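Local atomic coordinates of potential RNA-dependent RNA polymerase (Human picobirnavirus, PDB entry 5I62), a protein that catalyses RNA-templated synthesis of RNA from ribonucleoside triphosphates and is thought to serve both transcription and replication of the viral genome. Residues P159-M164 with N211-Q216; D266-P271 with G381-L386; R243-F248 with D410-G415; K10-P15 with S142-F147. One frame throughout, in Å; residues are numbered along the deposited sequence.

Contacts 4 and 1 lie probably on the fingers side of the polymerase, with centres about 16 Å apart. The sheet that contains strand 160-165 of contact 1 also carries strand 176-189, on which Y11 and F12 of contact 4 pack. Contacts 2 and 3 belong to the palm, judging by the motif A and GDD strands nearby, with centres about 30 Å apart. Contact 2 holds the loop after strand 257-261, and contact 3 uses the preceding helix 237-250. Along the chain contact 4 closes first, then contact 1. Contact 3 then spans the whole of contact 2. Contacts 3 and 4 are farthest apart, about 48 Å between centres, on opposite sides of the chain's centre.

Contact 1: P159-M164 with N211-Q216; sequences PCDVYM and NIRELQ
V162 lays CG2 against the base of the R213 side chain, 3.8 Å from R213 CG. The two side chains slide past each other in opposite directions. C160 turns its sulfur to the same methylene, with SG 4.2 Å from R213 CG. I212 CG2 adds a looser contact to this sulfur. The strand and the helix cross nearly at right angles, at -89°, so few residues meet.

Beyond CG the R213 chain bends twice. Chi3 is -89° and swings NE round toward the strand. The guanidinium is then held from two sides. NH1 gives an almost straight bond of 2.8 Å to Q216 OE1, one helical turn on, from above the amide carbonyl plane. NH2 gives a 2.9 Å bond to a water. That water donates to D161 OD1 and to V162 O, each at 2.6 Å. D161 thus meets R213 through water, and its OD2 forms a salt bridge with R296.

On the same helix, E214 bonds to S324 and G325, in the SG-rich sequence of polymerase motif B. This is a helix packed across an edge strand of a mixed sheet, probably part of the fingers.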
# COMPACT_ATOMS: atom_id res chain seq x y z
N PRO A 159 5.75 -12.06 -26.39
CA PRO A 159 4.34 -11.81 -26.08
C PRO A 159 3.77 -12.90 -25.19
O PRO A 159 4.23 -14.05 -25.23
CB PRO A 159 3.68 -11.80 -27.46
CG PRO A 159 4.49 -12.79 -28.23
CD PRO A 159 5.92 -12.54 -27.78
N CYS A 160 2.78 -12.54 -24.37
CA CYS A 160 2.21 -13.48 -23.42
C CYS A 160 0.69 -13.38 -23.44
O CYS A 160 0.11 -12.37 -23.82
CB CYS A 160 2.75 -13.26 -21.99
SG CYS A 160 2.48 -11.61 -21.29
N ASP A 161 0.07 -14.49 -23.04
CA ASP A 161 -1.37 -14.64 -22.93
C ASP A 161 -1.60 -15.41 -21.64
O ASP A 161 -0.99 -16.46 -21.45
CB ASP A 161 -1.94 -15.40 -24.14
CG ASP A 161 -3.46 -15.57 -24.06
OD1 ASP A 161 -4.15 -14.68 -23.54
OD2 ASP A 161 -3.95 -16.62 -24.54
N VAL A 162 -2.43 -14.86 -20.74
CA VAL A 162 -2.70 -15.51 -19.46
C VAL A 162 -4.21 -15.64 -19.27
O VAL A 162 -4.97 -14.76 -19.69
CB VAL A 162 -2.06 -14.74 -18.27
CG1 VAL A 162 -0.53 -14.62 -18.44
CG2 VAL A 162 -2.68 -13.34 -18.10
N TYR A 163 -4.65 -16.74 -18.67
CA TYR A 163 -6.07 -16.94 -18.40
C TYR A 163 -6.23 -18.10 -17.44
O TYR A 163 -5.34 -18.95 -17.32
CB TYR A 163 -6.87 -17.20 -19.69
CG TYR A 163 -6.39 -18.39 -20.51
CD1 TYR A 163 -5.44 -18.23 -21.51
CD2 TYR A 163 -6.89 -19.67 -20.29
CE1 TYR A 163 -5.00 -19.30 -22.28
CE2 TYR A 163 -6.46 -20.76 -21.05
CZ TYR A 163 -5.51 -20.56 -22.04
OH TYR A 163 -5.08 -21.63 -22.80
N MET A 164 -7.37 -18.12 -16.75
CA MET A 164 -7.72 -19.24 -15.88
C MET A 164 -8.35 -20.35 -16.70
O MET A 164 -9.17 -20.11 -17.59
CB MET A 164 -8.68 -18.80 -14.78
CG MET A 164 -8.11 -17.70 -13.86
SD MET A 164 -6.62 -18.22 -12.93
CE MET A 164 -7.21 -19.67 -12.07
N ASN A 211 1.24 -9.78 -14.42
CA ASN A 211 1.35 -8.36 -14.13
C ASN A 211 1.40 -7.52 -15.41
O ASN A 211 0.79 -6.45 -15.47
CB ASN A 211 2.59 -8.09 -13.26
CG ASN A 211 2.33 -8.28 -11.78
OD1 ASN A 211 1.18 -8.24 -11.31
ND2 ASN A 211 3.38 -8.49 -11.03
N ILE A 212 2.12 -7.98 -16.43
CA ILE A 212 2.10 -7.28 -17.73
C ILE A 212 0.67 -7.17 -18.27
O ILE A 212 0.22 -6.09 -18.67
CB ILE A 212 3.01 -8.00 -18.74
CG1 ILE A 212 4.47 -7.94 -18.30
CG2 ILE A 212 2.84 -7.38 -20.14
CD1 ILE A 212 5.40 -8.86 -19.14
N ARG A 213 -0.05 -8.29 -18.32
CA ARG A 213 -1.39 -8.25 -18.88
C ARG A 213 -2.31 -7.35 -18.05
O ARG A 213 -3.09 -6.56 -18.61
CB ARG A 213 -1.96 -9.66 -18.99
CG ARG A 213 -1.38 -10.44 -20.18
CD ARG A 213 -1.89 -9.81 -21.43
NE ARG A 213 -3.15 -10.40 -21.84
CZ ARG A 213 -4.14 -9.78 -22.46
NH1 ARG A 213 -4.07 -8.49 -22.75
NH2 ARG A 213 -5.22 -10.46 -22.78
N GLU A 214 -2.24 -7.46 -16.73
CA GLU A 214 -3.04 -6.58 -15.87
C GLU A 214 -2.72 -5.11 -16.13
O GLU A 214 -3.63 -4.29 -16.31
CB GLU A 214 -2.78 -6.91 -14.40
CG GLU A 214 -3.28 -8.25 -13.93
CD GLU A 214 -2.82 -8.51 -12.51
OE1 GLU A 214 -1.66 -8.15 -12.18
OE2 GLU A 214 -3.60 -9.08 -11.73
N LEU A 215 -1.43 -4.77 -16.20
CA LEU A 215 -1.04 -3.37 -16.29
C LEU A 215 -1.34 -2.76 -17.65
O LEU A 215 -1.32 -1.54 -17.78
CB LEU A 215 0.44 -3.22 -15.96
CG LEU A 215 0.82 -3.43 -14.49
CD1 LEU A 215 2.33 -3.38 -14.32
CD2 LEU A 215 0.17 -2.40 -13.60
N GLN A 216 -1.62 -3.58 -18.67
CA GLN A 216 -2.10 -3.02 -19.93
C GLN A 216 -3.36 -2.17 -19.71
O GLN A 216 -3.65 -1.28 -20.52
CB GLN A 216 -2.39 -4.12 -20.94
CG GLN A 216 -1.16 -4.81 -21.52
CD GLN A 216 -1.57 -5.83 -22.55
OE1 GLN A 216 -1.81 -6.99 -22.22
NE2 GLN A 216 -1.71 -5.39 -23.80
O HOH W 1 -4.80 -13.08 -21.63

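Contact 2: D266-P271 with G381-L386; sequences DQHFNP and GLDMNL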
# COMPACT_ATOMS: atom_id res chain seq x y z
N ASP A 266 -8.15 -6.72 1.84
CA ASP A 266 -7.79 -7.56 0.70
C ASP A 266 -8.44 -8.93 0.82
O ASP A 266 -9.01 -9.46 -0.15
CB ASP A 266 -6.26 -7.73 0.62
CG ASP A 266 -5.53 -6.42 0.34
OD1 ASP A 266 -6.18 -5.37 0.17
OD2 ASP A 266 -4.28 -6.45 0.28
N GLN A 267 -8.34 -9.53 2.01
CA GLN A 267 -8.83 -10.89 2.22
C GLN A 267 -10.34 -10.98 2.03
O GLN A 267 -10.85 -12.03 1.61
CB GLN A 267 -8.45 -11.36 3.62
CG GLN A 267 -6.93 -11.53 3.90
CD GLN A 267 -6.24 -10.24 4.34
OE1 GLN A 267 -6.65 -9.14 3.96
NE2 GLN A 267 -5.20 -10.38 5.15
N HIS A 268 -11.06 -9.91 2.33
CA HIS A 268 -12.52 -9.91 2.25
C HIS A 268 -13.03 -9.41 0.91
O HIS A 268 -14.25 -9.26 0.74
CB HIS A 268 -13.12 -9.05 3.36
CG HIS A 268 -13.01 -9.65 4.73
ND1 HIS A 268 -11.88 -9.54 5.50
CD2 HIS A 268 -13.91 -10.33 5.48
CE1 HIS A 268 -12.07 -10.16 6.65
NE2 HIS A 268 -13.29 -10.65 6.67
N PHE A 269 -12.14 -9.10 -0.04
CA PHE A 269 -12.56 -8.51 -1.31
C PHE A 269 -13.15 -9.63 -2.16
O PHE A 269 -12.50 -10.22 -3.03
CB PHE A 269 -11.39 -7.79 -1.99
CG PHE A 269 -11.81 -6.71 -2.93
CD1 PHE A 269 -12.18 -5.45 -2.46
CD2 PHE A 269 -11.84 -6.94 -4.29
CE1 PHE A 269 -12.57 -4.45 -3.34
CE2 PHE A 269 -12.25 -5.94 -5.18
CZ PHE A 269 -12.60 -4.70 -4.71
N ASN A 270 -14.43 -9.89 -1.93
CA ASN A 270 -15.11 -11.12 -2.32
C ASN A 270 -15.71 -10.98 -3.72
O ASN A 270 -15.60 -9.93 -4.35
CB ASN A 270 -16.16 -11.43 -1.25
CG ASN A 270 -17.15 -10.28 -1.08
OD1 ASN A 270 -17.64 -9.71 -2.05
ND2 ASN A 270 -17.43 -9.94 0.17
N PRO A 271 -16.36 -12.02 -4.25
CA PRO A 271 -16.87 -11.94 -5.62
C PRO A 271 -17.93 -10.87 -5.82
O PRO A 271 -18.12 -10.42 -6.95
CB PRO A 271 -17.45 -13.34 -5.87
CG PRO A 271 -16.59 -14.25 -5.00
CD PRO A 271 -16.38 -13.42 -3.75
N GLY A 381 -20.05 -8.15 3.14
CA GLY A 381 -19.07 -9.14 3.53
C GLY A 381 -17.74 -8.58 3.96
O GLY A 381 -16.74 -9.30 3.95
N LEU A 382 -17.69 -7.30 4.34
CA LEU A 382 -16.46 -6.66 4.77
C LEU A 382 -16.41 -6.57 6.29
O LEU A 382 -17.44 -6.47 6.96
CB LEU A 382 -16.33 -5.27 4.13
CG LEU A 382 -16.46 -5.36 2.61
CD1 LEU A 382 -16.64 -3.96 2.01
CD2 LEU A 382 -15.21 -6.09 2.03
N ASP A 383 -15.20 -6.60 6.82
CA ASP A 383 -14.98 -6.64 8.26
C ASP A 383 -14.44 -5.30 8.72
O ASP A 383 -13.51 -4.76 8.13
CB ASP A 383 -14.00 -7.76 8.62
CG ASP A 383 -14.05 -8.12 10.10
OD1 ASP A 383 -15.15 -8.05 10.70
OD2 ASP A 383 -12.99 -8.48 10.65
N MET A 384 -15.05 -4.76 9.78
CA MET A 384 -14.69 -3.49 10.38
C MET A 384 -14.95 -3.59 11.88
O MET A 384 -15.93 -4.19 12.31
CB MET A 384 -15.48 -2.31 9.79
CG MET A 384 -15.52 -2.21 8.26
SD MET A 384 -16.63 -0.91 7.66
CE MET A 384 -15.68 0.58 7.99
N ASN A 385 -14.05 -3.03 12.66
CA ASN A 385 -14.13 -2.98 14.12
C ASN A 385 -14.52 -1.54 14.44
O ASN A 385 -13.76 -0.60 14.16
CB ASN A 385 -12.78 -3.44 14.70
CG ASN A 385 -12.58 -3.19 16.17
OD1 ASN A 385 -13.47 -2.76 16.89
ND2 ASN A 385 -11.35 -3.45 16.62
N LEU A 386 -15.74 -1.36 14.93
CA LEU A 386 -16.24 -0.01 15.21
C LEU A 386 -15.23 0.79 16.03
O LEU A 386 -15.12 2.02 15.87
CB LEU A 386 -17.58 -0.10 15.93
CG LEU A 386 -18.24 1.26 16.20
CD1 LEU A 386 -18.27 2.12 14.94
CD2 LEU A 386 -19.63 1.08 16.75
O HOH W 2 -16.53 -11.65 2.39
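The H268 ring is met by the methylene of D383 and not by its carboxylate. D383 CB sits over one face of the imidazole, 3.8 Å from the centroid and displaced toward the rim. This is a CH-pi contact, and D383 CB comes to 3.6 Å of H268 NE2. The ring and carboxylate planes are 33° apart. At the ring edge, near its plane, G381 O approaches H268 CD2 to 3.4 Å. The two ring nitrogens are used elsewhere: ND1 bonds to K264 O and NE2 to K101 NZ. This pair would fit a neutral ring with its proton on ND1.

L382 starts out away from the other segment, but its branch CD2 reaches back to 3.6 Å from H268 O. The same methyl touches H268 CB.

Segment 266-271 belongs to motif A of the polymerase palm. D266 is the second aspartate of the D-x4-D signature. Segment 381-386 follows helix 370-378 and lies in the motif D region. D383 bonds through its backbone to S263, which ties the two motifs together.

No direct hydrogen bond crosses between the segments. One water does the bridging, 2.9 Å from N270 ND2 and 2.8 Å from G381 O. Chi1 of 57° puts N270 CG between the backbone N and the carbonyl carbon. From there OD1 bonds to C273 N as the N-cap of helix 271-284, while ND2 faces G381. ND2 also donates to H380 O and lies 3.8 Å from G381 CA. A CB on G381 would collide with this amide nitrogen, and the positive phi of G381 also suits a glycine.

Contact 3: R243-F248 with D410-G415; sequences RITKMF and DGMCVG
T245 points its hydroxyl straight at the backbone of C413. C413 N donates to T245 OG1 at 2.7 Å, with a nearly linear angle of 166°. OG1 is anti to the T245 carbonyl carbon, beside the backbone N, with chi1 -51°. From there it also bonds back to D241 O, one turn earlier in the helix. One hydroxyl therefore takes an N-H from the loop and joins it to the helix backbone. The other branch of T245 faces up the loop, with CG2 3.4 Å from G411 O. M412 flanks the same hydroxyl, its SD 4.0 Å from T245 OG1.

Helix 237-250 is probably part of the palm. I244 touches strand 355-357 and F248 strand 257-261. The first of these leads into the GDD sequence of motif C, and the second carries the start of motif A. Segment 410-415 therefore packs on the helix that backs the catalytic strands.

C413 lies alongside the helix and touches both I244 and F248, one turn apart. Its CB lies 4.2 Å from I244 CG2. Its sulfur approaches the F248 ring obliquely, with SG 5.3 Å from the ring centroid and 57° off the normal. M247 CE rests over one face of that ring, toward the rim. C413 is also the centre of an inverse gamma turn, and its O bonds to H403 ND1. Just beyond, G415 N bonds to D241 OD2, so D241 holds T245 OG1 through its backbone and the loop through its carboxylate.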
# COMPACT_ATOMS: atom_id res chain seq x y z
N ARG A 243 -7.58 18.32 -0.99
CA ARG A 243 -8.94 17.80 -0.92
C ARG A 243 -9.43 17.70 0.52
O ARG A 243 -10.61 17.95 0.79
CB ARG A 243 -9.05 16.46 -1.63
CG ARG A 243 -10.51 16.03 -1.80
CD ARG A 243 -10.75 15.26 -3.07
NE ARG A 243 -10.34 15.98 -4.27
CZ ARG A 243 -10.29 15.43 -5.48
NH1 ARG A 243 -10.64 14.15 -5.64
NH2 ARG A 243 -9.89 16.14 -6.53
N ILE A 244 -8.55 17.33 1.47
CA ILE A 244 -8.92 17.39 2.89
C ILE A 244 -9.44 18.78 3.24
O ILE A 244 -10.47 18.94 3.91
CB ILE A 244 -7.73 17.03 3.79
CG1 ILE A 244 -7.25 15.58 3.58
CG2 ILE A 244 -8.09 17.28 5.26
CD1 ILE A 244 -8.26 14.55 3.98
N THR A 245 -8.70 19.81 2.81
CA THR A 245 -9.09 21.19 3.06
C THR A 245 -10.49 21.48 2.51
O THR A 245 -11.33 22.06 3.21
CB THR A 245 -8.06 22.15 2.44
OG1 THR A 245 -6.73 21.79 2.83
CG2 THR A 245 -8.35 23.59 2.86
N LYS A 246 -10.75 21.08 1.27
CA LYS A 246 -12.06 21.32 0.66
C LYS A 246 -13.16 20.58 1.40
O LYS A 246 -14.28 21.09 1.53
CB LYS A 246 -12.03 20.93 -0.82
CG LYS A 246 -11.17 21.85 -1.68
CD LYS A 246 -11.57 23.31 -1.39
CE LYS A 246 -10.51 24.32 -1.81
NZ LYS A 246 -10.36 24.42 -3.29
N MET A 247 -12.85 19.38 1.91
CA MET A 247 -13.83 18.61 2.68
C MET A 247 -14.24 19.37 3.94
O MET A 247 -15.43 19.45 4.28
CB MET A 247 -13.24 17.24 3.01
CG MET A 247 -14.21 16.32 3.77
SD MET A 247 -13.34 14.86 4.43
CE MET A 247 -12.32 15.66 5.67
N PHE A 248 -13.26 19.97 4.63
CA PHE A 248 -13.60 20.77 5.79
C PHE A 248 -14.35 22.05 5.40
O PHE A 248 -15.26 22.47 6.12
CB PHE A 248 -12.34 21.11 6.58
CG PHE A 248 -11.90 20.01 7.50
CD1 PHE A 248 -12.71 19.63 8.56
CD2 PHE A 248 -10.72 19.33 7.29
CE1 PHE A 248 -12.33 18.60 9.42
CE2 PHE A 248 -10.32 18.31 8.15
CZ PHE A 248 -11.14 17.93 9.20
N ASP A 410 -0.36 28.12 4.26
CA ASP A 410 -0.80 28.75 3.01
C ASP A 410 -2.21 28.29 2.63
O ASP A 410 -2.50 27.99 1.47
CB ASP A 410 0.19 28.50 1.87
CG ASP A 410 1.52 29.21 2.08
OD1 ASP A 410 1.55 30.20 2.85
OD2 ASP A 410 2.53 28.79 1.48
N GLY A 411 -3.08 28.21 3.63
CA GLY A 411 -4.47 27.87 3.42
C GLY A 411 -4.78 26.39 3.28
O GLY A 411 -5.96 26.05 3.10
N MET A 412 -3.80 25.50 3.35
CA MET A 412 -4.06 24.08 3.18
C MET A 412 -3.99 23.35 4.52
O MET A 412 -3.08 23.61 5.32
CB MET A 412 -3.06 23.44 2.21
CG MET A 412 -3.09 24.03 0.79
SD MET A 412 -4.71 23.81 0.02
CE MET A 412 -4.57 24.93 -1.38
N CYS A 413 -4.91 22.41 4.74
CA CYS A 413 -4.86 21.53 5.91
C CYS A 413 -3.82 20.45 5.66
O CYS A 413 -4.14 19.32 5.30
CB CYS A 413 -6.22 20.91 6.21
SG CYS A 413 -7.53 22.08 6.65
N VAL A 414 -2.55 20.82 5.86
CA VAL A 414 -1.44 19.92 5.52
C VAL A 414 -1.41 18.70 6.45
O VAL A 414 -1.81 18.77 7.62
CB VAL A 414 -0.10 20.67 5.57
CG1 VAL A 414 -0.04 21.73 4.48
CG2 VAL A 414 0.10 21.31 6.94
N GLY A 415 -0.91 17.58 5.93
CA GLY A 415 -0.90 16.34 6.68
C GLY A 415 0.34 16.23 7.57
O GLY A 415 1.46 16.41 7.11

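Contact 4: K10-P15 with S142-F147; sequences KYFNIP and SGSPYF
Y11 and N13 make the two direct hydrogen bonds of this contact. N13 N donates to P145 O at 2.8 Å and 175°, from above the carbonyl plane. S144 OG donates to Y11 O at 3.1 Å, in the plane of that carbonyl. S144 OG is anti to its own backbone N, chi1 166°, which turns it to this oxygen.

Two CA-H...O contacts support these bonds. P145 CA is 3.3 Å from Y11 O, and F12 CA is 3.3 Å from P145 O. Each carbonyl oxygen thus receives one hydrogen bond and one C-H. The peptide bond before P145 is cis.

A water adds a third polar link, 3.0 Å from N13 ND2 and 2.9 Å from Y146 O.

Side-chain packing makes up the rest. F12 CE1 lies 3.8 Å from S144 CA, while P145 O sits at the edge of the F12 ring. N13 sets its amide at the edge of the Y146 ring, with ND2 3.6 Å from CD1 and the planes 71° apart. P145 CG covers part of one face of that ring. Outside the two segments, K156 forms a cation-pi pair with Y146.

Y11 and F12 also pack on strand 176-189, and P145 on strands 168-173 and 176-189. The N-terminal region is thus bound by one backbone bond and one serine bond to a loop, consistent with an N-terminal extension lying beside the antiparallel strands 168-173 and 176-189.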
# COMPACT_ATOMS: atom_id res chain seq x y z
N LYS A 10 6.66 -27.29 -14.02
CA LYS A 10 5.79 -26.62 -14.98
C LYS A 10 5.33 -25.25 -14.49
O LYS A 10 4.82 -24.46 -15.29
CB LYS A 10 4.57 -27.48 -15.29
CG LYS A 10 4.91 -28.83 -15.90
CD LYS A 10 3.64 -29.65 -16.10
CE LYS A 10 3.99 -31.07 -16.57
NZ LYS A 10 4.99 -31.01 -17.69
N TYR A 11 5.49 -24.98 -13.19
CA TYR A 11 5.24 -23.68 -12.59
C TYR A 11 6.50 -22.83 -12.51
O TYR A 11 6.42 -21.61 -12.63
CB TYR A 11 4.68 -23.86 -11.17
CG TYR A 11 3.29 -24.44 -11.14
CD1 TYR A 11 3.08 -25.80 -11.26
CD2 TYR A 11 2.18 -23.61 -10.98
CE1 TYR A 11 1.80 -26.33 -11.23
CE2 TYR A 11 0.90 -24.13 -10.95
CZ TYR A 11 0.71 -25.49 -11.08
OH TYR A 11 -0.57 -26.01 -11.05
N PHE A 12 7.67 -23.46 -12.31
CA PHE A 12 8.91 -22.72 -12.19
C PHE A 12 9.99 -23.33 -13.06
O PHE A 12 10.03 -24.53 -13.29
CB PHE A 12 9.39 -22.66 -10.74
CG PHE A 12 8.43 -21.94 -9.85
CD1 PHE A 12 8.47 -20.56 -9.75
CD2 PHE A 12 7.43 -22.63 -9.19
CE1 PHE A 12 7.57 -19.88 -8.96
CE2 PHE A 12 6.51 -21.94 -8.40
CZ PHE A 12 6.59 -20.57 -8.29
N ASN A 13 10.86 -22.46 -13.53
CA ASN A 13 12.02 -22.85 -14.33
C ASN A 13 13.02 -23.49 -13.38
O ASN A 13 13.58 -22.82 -12.51
CB ASN A 13 12.58 -21.61 -15.02
CG ASN A 13 13.68 -21.94 -16.01
OD1 ASN A 13 13.55 -22.84 -16.84
ND2 ASN A 13 14.77 -21.19 -15.94
N ILE A 14 13.20 -24.82 -13.50
CA ILE A 14 13.99 -25.65 -12.55
C ILE A 14 15.16 -26.27 -13.32
O ILE A 14 14.93 -26.85 -14.38
CB ILE A 14 13.10 -26.77 -11.89
CG1 ILE A 14 11.93 -26.19 -11.08
CG2 ILE A 14 13.91 -27.73 -11.01
CD1 ILE A 14 12.33 -25.16 -10.04
N PRO A 15 16.38 -26.22 -12.77
CA PRO A 15 16.68 -25.78 -11.40
C PRO A 15 16.75 -24.26 -11.21
O PRO A 15 16.93 -23.49 -12.16
CB PRO A 15 18.05 -26.43 -11.11
CG PRO A 15 18.51 -27.07 -12.43
CD PRO A 15 17.62 -26.52 -13.51
N SER A 142 10.54 -11.35 -11.11
CA SER A 142 9.64 -11.73 -12.18
C SER A 142 8.62 -12.78 -11.76
O SER A 142 7.78 -13.17 -12.58
CB SER A 142 10.45 -12.27 -13.38
OG SER A 142 11.09 -13.49 -13.04
N GLY A 143 8.68 -13.25 -10.52
CA GLY A 143 7.82 -14.31 -10.07
C GLY A 143 7.91 -15.55 -10.95
O GLY A 143 8.94 -15.86 -11.58
N SER A 144 6.80 -16.27 -10.98
CA SER A 144 6.62 -17.46 -11.79
C SER A 144 6.76 -17.12 -13.29
O SER A 144 6.24 -16.10 -13.73
CB SER A 144 5.22 -18.01 -11.45
OG SER A 144 4.76 -18.96 -12.36
N PRO A 145 7.49 -17.95 -14.08
CA PRO A 145 8.27 -19.15 -13.72
C PRO A 145 9.76 -18.94 -13.45
O PRO A 145 10.40 -19.81 -12.85
CB PRO A 145 8.12 -20.02 -14.97
CG PRO A 145 8.21 -19.03 -16.07
CD PRO A 145 7.42 -17.79 -15.54
N TYR A 146 10.34 -17.83 -13.89
CA TYR A 146 11.79 -17.68 -13.83
C TYR A 146 12.30 -17.20 -12.48
O TYR A 146 13.45 -17.48 -12.15
CB TYR A 146 12.29 -16.72 -14.91
CG TYR A 146 12.04 -17.25 -16.30
CD1 TYR A 146 12.71 -18.38 -16.77
CD2 TYR A 146 11.13 -16.62 -17.14
CE1 TYR A 146 12.47 -18.88 -18.06
CE2 TYR A 146 10.87 -17.11 -18.41
CZ TYR A 146 11.55 -18.24 -18.87
OH TYR A 146 11.30 -18.71 -20.13
N PHE A 147 11.49 -16.48 -11.70
CA PHE A 147 11.92 -15.99 -10.39
C PHE A 147 13.28 -15.27 -10.47
O PHE A 147 14.20 -15.53 -9.69
CB PHE A 147 11.96 -17.12 -9.36
CG PHE A 147 11.75 -16.65 -7.94
CD1 PHE A 147 10.47 -16.34 -7.48
CD2 PHE A 147 12.82 -16.53 -7.07
CE1 PHE A 147 10.28 -15.91 -6.16
CE2 PHE A 147 12.64 -16.10 -5.77
CZ PHE A 147 11.36 -15.80 -5.32
O HOH W 3 15.07 -19.16 -13.81